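PDB 3CEX: uncharacterized protein from Enterococcus faecalis, which is of unknown function but has a DinB-like domain, the helical-bundle fold of a superfamily whose studied members are often metal-dependent enzymes. Local coordinates for residues Ala33-Pro37 with Ala96-Val101; Gln58-Leu62 with Arg144-Leu148. All coordinates share one frame; numbering follows the deposited sequence.

Contact 1: residues Ala33-Pro37 with Ala96-Val101; sequences ANTMP and AAKVVV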
ATOM      1  N   ALA A  33     -15.328 -10.262  -9.712  1.00 26.21           N
ATOM      2  CA  ALA A  33     -15.060  -9.277  -8.657  1.00 26.46           C
ATOM      3  C   ALA A  33     -15.656  -9.712  -7.326  1.00 26.59           C
ATOM      4  O   ALA A  33     -15.086  -9.431  -6.274  1.00 26.68           O
ATOM      5  CB  ALA A  33     -15.635  -7.912  -9.045  1.00 25.77           C
ATOM      6  N   ASN A  34     -16.828 -10.344  -7.379  1.00 26.30           N
ATOM      7  CA  ASN A  34     -17.508 -10.854  -6.178  1.00 27.05           C
ATOM      8  C   ASN A  34     -16.910 -12.147  -5.603  1.00 27.43           C
ATOM      9  O   ASN A  34     -17.370 -12.632  -4.579  1.00 27.12           O
ATOM     10  CB  ASN A  34     -18.985 -11.135  -6.515  1.00 27.04           C
ATOM     11  CG  ASN A  34     -19.804  -9.878  -6.669  1.00 26.59           C
ATOM     12  OD1 ASN A  34     -19.461  -8.837  -6.127  1.00 26.38           O
ATOM     13  ND2 ASN A  34     -20.916  -9.984  -7.374  1.00 25.19           N
ATOM     14  N   THR A  35     -15.932 -12.734  -6.284  1.00 27.83           N
ATOM     15  CA  THR A  35     -15.442 -14.045  -5.926  1.00 28.30           C
ATOM     16  C   THR A  35     -14.357 -13.968  -4.876  1.00 30.46           C
ATOM     17  O   THR A  35     -13.312 -13.309  -5.083  1.00 28.41           O
ATOM     18  CB  THR A  35     -14.910 -14.786  -7.145  1.00 28.35           C
ATOM     19  OG1 THR A  35     -16.000 -14.990  -8.050  1.00 29.20           O
ATOM     20  CG2 THR A  35     -14.298 -16.165  -6.752  1.00 27.32           C
HETATM   21  N   MSE A  36     -14.573 -14.662  -3.755  1.00 32.02           N
HETATM   22  CA  MSE A  36     -13.505 -14.718  -2.750  1.00 35.70           C
HETATM   23  C   MSE A  36     -12.793 -16.053  -2.863  1.00 35.14           C
HETATM   24  O   MSE A  36     -13.423 -17.105  -2.718  1.00 35.08           O
HETATM   25  CB  MSE A  36     -13.986 -14.294  -1.345  1.00 35.13           C
HETATM   26  CG  MSE A  36     -14.672 -15.244  -0.486  1.00 39.65           C
HETATM   27 SE   MSE A  36     -14.927 -14.356   1.280  0.80 44.88          SE
HETATM   28  CE  MSE A  36     -13.230 -14.708   2.157  1.00 40.88           C
ATOM     29  N   PRO A  37     -11.504 -16.029  -3.264  1.00 35.38           N
ATOM     30  CA  PRO A  37     -10.816 -17.284  -3.566  1.00 35.75           C
ATOM     31  C   PRO A  37     -10.458 -18.206  -2.376  1.00 36.21           C
ATOM     32  O   PRO A  37     -10.101 -19.360  -2.603  1.00 36.80           O
ATOM     33  CB  PRO A  37      -9.554 -16.838  -4.345  1.00 35.97           C
ATOM     34  CG  PRO A  37      -9.360 -15.428  -4.068  1.00 34.56           C
ATOM     35  CD  PRO A  37     -10.654 -14.855  -3.533  1.00 35.28           C
ATOM     36  N   ALA A  96     -17.956 -11.703   5.159  1.00 31.34           N
ATOM     37  CA  ALA A  96     -17.220 -11.098   4.042  1.00 31.26           C
ATOM     38  C   ALA A  96     -17.750 -11.565   2.679  1.00 30.28           C
ATOM     39  O   ALA A  96     -17.783 -10.791   1.746  1.00 30.33           O
ATOM     40  CB  ALA A  96     -15.684 -11.371   4.168  1.00 29.94           C
ATOM     41  N   ALA A  97     -18.143 -12.834   2.563  1.00 30.76           N
ATOM     42  CA  ALA A  97     -18.728 -13.361   1.325  1.00 31.11           C
ATOM     43  C   ALA A  97     -20.050 -12.694   0.956  1.00 31.26           C
ATOM     44  O   ALA A  97     -20.500 -12.825  -0.165  1.00 32.18           O
ATOM     45  CB  ALA A  97     -18.941 -14.873   1.441  1.00 30.94           C
ATOM     46  N   LYS A  98     -20.678 -12.005   1.906  1.00 30.74           N
ATOM     47  CA  LYS A  98     -21.923 -11.315   1.661  1.00 30.94           C
ATOM     48  C   LYS A  98     -21.709  -9.917   1.094  1.00 30.37           C
ATOM     49  O   LYS A  98     -22.680  -9.246   0.730  1.00 29.76           O
ATOM     50  CB  LYS A  98     -22.750 -11.220   2.949  1.00 30.70           C
ATOM     51  CG  LYS A  98     -23.287 -12.567   3.406  1.00 31.91           C
ATOM     52  CD  LYS A  98     -24.310 -12.388   4.513  1.00 33.25           C
ATOM     53  CE  LYS A  98     -24.294 -13.516   5.550  1.00 36.14           C
ATOM     54  NZ  LYS A  98     -25.527 -14.301   5.535  1.00 38.44           N
ATOM     55  N   VAL A  99     -20.459  -9.458   1.035  1.00 29.39           N
ATOM     56  CA  VAL A  99     -20.203  -8.176   0.405  1.00 28.63           C
ATOM     57  C   VAL A  99     -20.028  -8.452  -1.089  1.00 28.73           C
ATOM     58  O   VAL A  99     -18.955  -8.825  -1.553  1.00 27.87           O
ATOM     59  CB  VAL A  99     -19.015  -7.440   1.008  1.00 28.29           C
ATOM     60  CG1 VAL A  99     -18.808  -6.108   0.259  1.00 28.11           C
ATOM     61  CG2 VAL A  99     -19.231  -7.205   2.542  1.00 26.42           C
ATOM     62  N   VAL A 100     -21.139  -8.335  -1.815  1.00 29.43           N
ATOM     63  CA  VAL A 100     -21.197  -8.564  -3.246  1.00 29.02           C
ATOM     64  C   VAL A 100     -22.052  -7.454  -3.853  1.00 29.65           C
ATOM     65  O   VAL A 100     -22.895  -6.881  -3.164  1.00 29.49           O
ATOM     66  CB  VAL A 100     -21.785  -9.971  -3.599  1.00 29.49           C
ATOM     67  CG1 VAL A 100     -20.861 -11.063  -3.088  1.00 28.39           C
ATOM     68  CG2 VAL A 100     -23.227 -10.158  -3.042  1.00 29.57           C
ATOM     69  N   VAL A 101     -21.813  -7.142  -5.127  1.00 29.37           N
ATOM     70  CA  VAL A 101     -22.564  -6.091  -5.819  1.00 29.32           C
ATOM     71  C   VAL A 101     -23.189  -6.619  -7.109  1.00 29.26           C
ATOM     72  O   VAL A 101     -22.699  -7.590  -7.719  1.00 28.45           O
ATOM     73  CB  VAL A 101     -21.675  -4.864  -6.169  1.00 29.71           C
ATOM     74  CG1 VAL A 101     -21.260  -4.091  -4.911  1.00 29.81           C
ATOM     75  CG2 VAL A 101     -20.450  -5.299  -6.983  1.00 28.82           C
TER
HETATM   76  O   HOH W   1     -18.017 -13.485  -2.161  1.00 39.87           O

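Contact 2: residues Gln58-Leu62 with Arg144-Leu148; sequences QISAL and RQVRL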
ATOM      1  N   GLN A  58     -13.666   6.950   8.630  1.00 32.14           N
ATOM      2  CA  GLN A  58     -12.610   7.614   9.402  1.00 33.13           C
ATOM      3  C   GLN A  58     -12.551   9.124   9.180  1.00 33.38           C
ATOM      4  O   GLN A  58     -12.369   9.888  10.144  1.00 32.87           O
ATOM      5  CB  GLN A  58     -11.247   7.026   9.091  1.00 33.48           C
ATOM      6  CG  GLN A  58     -11.065   5.562   9.511  1.00 36.24           C
ATOM      7  CD  GLN A  58     -11.043   5.324  11.002  1.00 41.99           C
ATOM      8  OE1 GLN A  58     -11.398   6.192  11.820  1.00 44.50           O
ATOM      9  NE2 GLN A  58     -10.651   4.116  11.369  1.00 45.63           N
ATOM     10  N   ILE A  59     -12.657   9.538   7.918  1.00 32.81           N
ATOM     11  CA  ILE A  59     -12.633  10.949   7.583  1.00 33.86           C
ATOM     12  C   ILE A  59     -13.911  11.597   8.059  1.00 34.04           C
ATOM     13  O   ILE A  59     -13.867  12.699   8.570  1.00 34.99           O
ATOM     14  CB  ILE A  59     -12.445  11.229   6.053  1.00 33.29           C
ATOM     15  CG1 ILE A  59     -11.091  10.724   5.568  1.00 33.23           C
ATOM     16  CG2 ILE A  59     -12.611  12.743   5.761  1.00 33.11           C
ATOM     17  CD1 ILE A  59      -9.905  11.503   6.098  1.00 31.03           C
ATOM     18  N   SER A  60     -15.044  10.922   7.933  1.00 34.57           N
ATOM     19  CA  SER A  60     -16.305  11.519   8.421  1.00 35.24           C
ATOM     20  C   SER A  60     -16.279  11.711   9.946  1.00 35.94           C
ATOM     21  O   SER A  60     -16.769  12.716  10.434  1.00 36.64           O
ATOM     22  CB  SER A  60     -17.522  10.703   7.991  1.00 34.22           C
ATOM     23  OG  SER A  60     -17.660  10.753   6.581  1.00 34.34           O
ATOM     24  N   ALA A  61     -15.704  10.755  10.674  1.00 36.93           N
ATOM     25  CA  ALA A  61     -15.485  10.867  12.126  1.00 37.78           C
ATOM     26  C   ALA A  61     -14.542  12.037  12.522  1.00 38.90           C
ATOM     27  O   ALA A  61     -14.836  12.771  13.446  1.00 39.32           O
ATOM     28  CB  ALA A  61     -14.968   9.536  12.691  1.00 37.07           C
ATOM     29  N   LEU A  62     -13.429  12.224  11.820  1.00 39.96           N
ATOM     30  CA  LEU A  62     -12.577  13.414  12.022  1.00 41.21           C
ATOM     31  C   LEU A  62     -13.293  14.729  11.688  1.00 42.62           C
ATOM     32  O   LEU A  62     -12.964  15.779  12.232  1.00 43.22           O
ATOM     33  CB  LEU A  62     -11.319  13.337  11.159  1.00 40.71           C
ATOM     34  CG  LEU A  62     -10.317  12.246  11.515  1.00 39.91           C
ATOM     35  CD1 LEU A  62      -9.230  12.228  10.476  1.00 38.12           C
ATOM     36  CD2 LEU A  62      -9.733  12.436  12.937  1.00 38.75           C
ATOM     37  N   ARG A 144      -4.612  13.147  15.171  1.00 29.42           N
ATOM     38  CA  ARG A 144      -5.195  13.289  13.851  1.00 30.10           C
ATOM     39  C   ARG A 144      -4.235  12.707  12.789  1.00 30.25           C
ATOM     40  O   ARG A 144      -4.655  12.017  11.857  1.00 28.83           O
ATOM     41  CB  ARG A 144      -5.474  14.756  13.579  1.00 30.20           C
ATOM     42  CG  ARG A 144      -6.412  15.055  12.452  1.00 30.98           C
ATOM     43  CD  ARG A 144      -6.787  16.539  12.472  1.00 32.59           C
ATOM     44  NE  ARG A 144      -7.283  16.965  13.776  1.00 32.19           N
ATOM     45  CZ  ARG A 144      -8.537  16.845  14.188  1.00 34.05           C
ATOM     46  NH1 ARG A 144      -9.475  16.333  13.412  1.00 37.83           N
ATOM     47  NH2 ARG A 144      -8.861  17.259  15.386  1.00 36.07           N
ATOM     48  N   GLN A 145      -2.953  13.005  12.969  1.00 30.67           N
ATOM     49  CA  GLN A 145      -1.918  12.643  12.028  1.00 31.89           C
ATOM     50  C   GLN A 145      -1.802  11.135  11.880  1.00 30.73           C
ATOM     51  O   GLN A 145      -1.764  10.626  10.756  1.00 31.11           O
ATOM     52  CB  GLN A 145      -0.588  13.220  12.497  1.00 31.57           C
ATOM     53  CG  GLN A 145       0.552  12.925  11.552  1.00 35.57           C
ATOM     54  CD  GLN A 145       1.691  13.901  11.738  1.00 36.08           C
ATOM     55  OE1 GLN A 145       1.458  15.110  11.820  1.00 42.52           O
ATOM     56  NE2 GLN A 145       2.927  13.392  11.778  1.00 40.71           N
ATOM     57  N   VAL A 146      -1.800  10.433  13.016  1.00 30.69           N
ATOM     58  CA  VAL A 146      -1.720   8.968  13.043  1.00 30.75           C
ATOM     59  C   VAL A 146      -2.917   8.355  12.297  1.00 30.99           C
ATOM     60  O   VAL A 146      -2.780   7.426  11.494  1.00 29.72           O
ATOM     61  CB  VAL A 146      -1.604   8.462  14.502  1.00 31.28           C
ATOM     62  CG1 VAL A 146      -1.889   6.963  14.599  1.00 30.48           C
ATOM     63  CG2 VAL A 146      -0.194   8.764  15.057  1.00 31.20           C
ATOM     64  N   ARG A 147      -4.096   8.938  12.499  1.00 30.87           N
ATOM     65  CA  ARG A 147      -5.306   8.410  11.893  1.00 30.55           C
ATOM     66  C   ARG A 147      -5.283   8.619  10.375  1.00 29.82           C
ATOM     67  O   ARG A 147      -5.659   7.716   9.622  1.00 30.09           O
ATOM     68  CB  ARG A 147      -6.491   9.075  12.557  1.00 31.94           C
ATOM     69  CG  ARG A 147      -7.817   8.811  12.022  1.00 35.84           C
ATOM     70  CD  ARG A 147      -8.281   7.388  12.250  1.00 41.32           C
ATOM     71  NE  ARG A 147      -7.868   6.721  13.486  1.00 43.54           N
ATOM     72  CZ  ARG A 147      -8.567   6.665  14.619  1.00 43.16           C
ATOM     73  NH1 ARG A 147      -9.702   7.315  14.772  1.00 46.57           N
ATOM     74  NH2 ARG A 147      -8.097   5.957  15.628  1.00 44.11           N
ATOM     75  N   LEU A 148      -4.833   9.793   9.939  1.00 29.97           N
ATOM     76  CA  LEU A 148      -4.661  10.097   8.525  1.00 29.93           C
ATOM     77  C   LEU A 148      -3.651   9.185   7.836  1.00 29.36           C
ATOM     78  O   LEU A 148      -3.893   8.741   6.732  1.00 29.40           O
ATOM     79  CB  LEU A 148      -4.245  11.560   8.325  1.00 29.92           C
ATOM     80  CG  LEU A 148      -5.362  12.586   8.633  1.00 31.15           C
ATOM     81  CD1 LEU A 148      -4.855  14.041   8.623  1.00 31.86           C
ATOM     82  CD2 LEU A 148      -6.548  12.389   7.648  1.00 29.65           C
TER
HETATM   83  O   HOH W   2     -11.186   8.826  12.269  1.00 39.45           O

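Contact 1: residues Ala33-Pro37 with Ala96-Val101
The carboxamide of Asn-34 pairs with both backbone polar atoms of Val-101, a worked example of an amide side chain mimicking a peptide group by pairing with the N-H and C=O of one extended residue. Asn-34 ND2 donates to Val-101 O over 3.0 Å in an almost perfectly straight bond (179°), lying in the planes of both groups and using a lone pair of the carbonyl. The return bond, Val-101 N to Asn-34 OD1 at 3.1 Å, is less regular, its donor tilted 32° from the carbonyl plane. Thr-45 OG1 is a further partner of OD1, and together the bonds fix which way round the amide sits.

Apolar contact flanks the pairing. Val-100 crosses the asparagine at about a right angle, its CG1 3.9 Å from Asn-34 CB. Farther along, the selenium of selenomethionine Met-36, carried by chi1 of 82° and an extended CB-CG bond, rests 4.1 Å from Ala-97 CB and 4.2 Å from Ala-96 CB. A water lies between the two segments, 2.6 Å from Asn-34 O and a longer 3.3 Å from Ala-97 O.

A type I beta turn, Ala-96 to Val-99, leads from helix 93-96 to Val-100 and Val-101. The whole is a loop-to-loop junction joining the exit of helix 30-33 to the extended residues before helix 104-124 of the bundle.

Contact 2: residues Gln58-Leu62 with Arg144-Leu148
Leu-62 points across to the second helix and divides its two methyls between different partners: CD1 lies 3.9 Å from Leu-148 CD2 and also touches Arg-147 CG, while CD2 comes within 3.9 Å of Arg-144 NH1. Leu-62 and Arg-144 run past each other in opposite directions, and the edge of the guanidinium faces Leu-62 O at a distance too long for a hydrogen bond. Ile-59 meets Leu-148 at roughly a right angle, CD1 against CD2 at 3.8 Å, and completes the apolar centre.

On the flank the groups are polar, yet they meet through carbon and water. Arg-147 starts with CG opposite its backbone N (chi1 174°), and the bend at chi2 then brings CD 3.4 Å from Gln-58 OE1; a further bend at chi3 turns the guanidinium. Amide and guanidinium planes stand 42° apart. One water closes the gap, giving its protons to Gln-58 O and Gln-58 OE1, each at 2.7 Å, and accepting from Arg-147 NH1 at 3.3 Å, in the guanidinium plane.

The two short helical segments run antiparallel (162°), their axes 11.1 Å apart at the closest. Gln-145 NE2 is hydrogen-bonded to Glu-12 of the second subunit. Tyr-121 of helix 104-124 packs on Ile-59 and Leu-62 and is hydrogen-bonded to Arg-144 NH1, while Arg-144 also forms a salt bridge with Asp-132. Ile-134 of strand 133-135 covers Leu-62 and Arg-147.

From the N terminus, helix 8-25 and the short helix 30-33 lead into contact 1, and the chain then climbs helix 44-62, whose last turn belongs to contact 2. The excursion that follows, with its short helices, returns at 96-101 to close contact 1 before helix 104-124 begins. Past the small two-stranded hairpin, the first turn of helix 144-170 closes contact 2. The segments therefore alternate, so the two contacts cross along the chain, and their centres lie about 27 Å apart on opposite sides of the chain's centre. Helix 144-170 spans the distance: its far end, at Thr-165, Leu-168 and Val-169, packs on Pro-37.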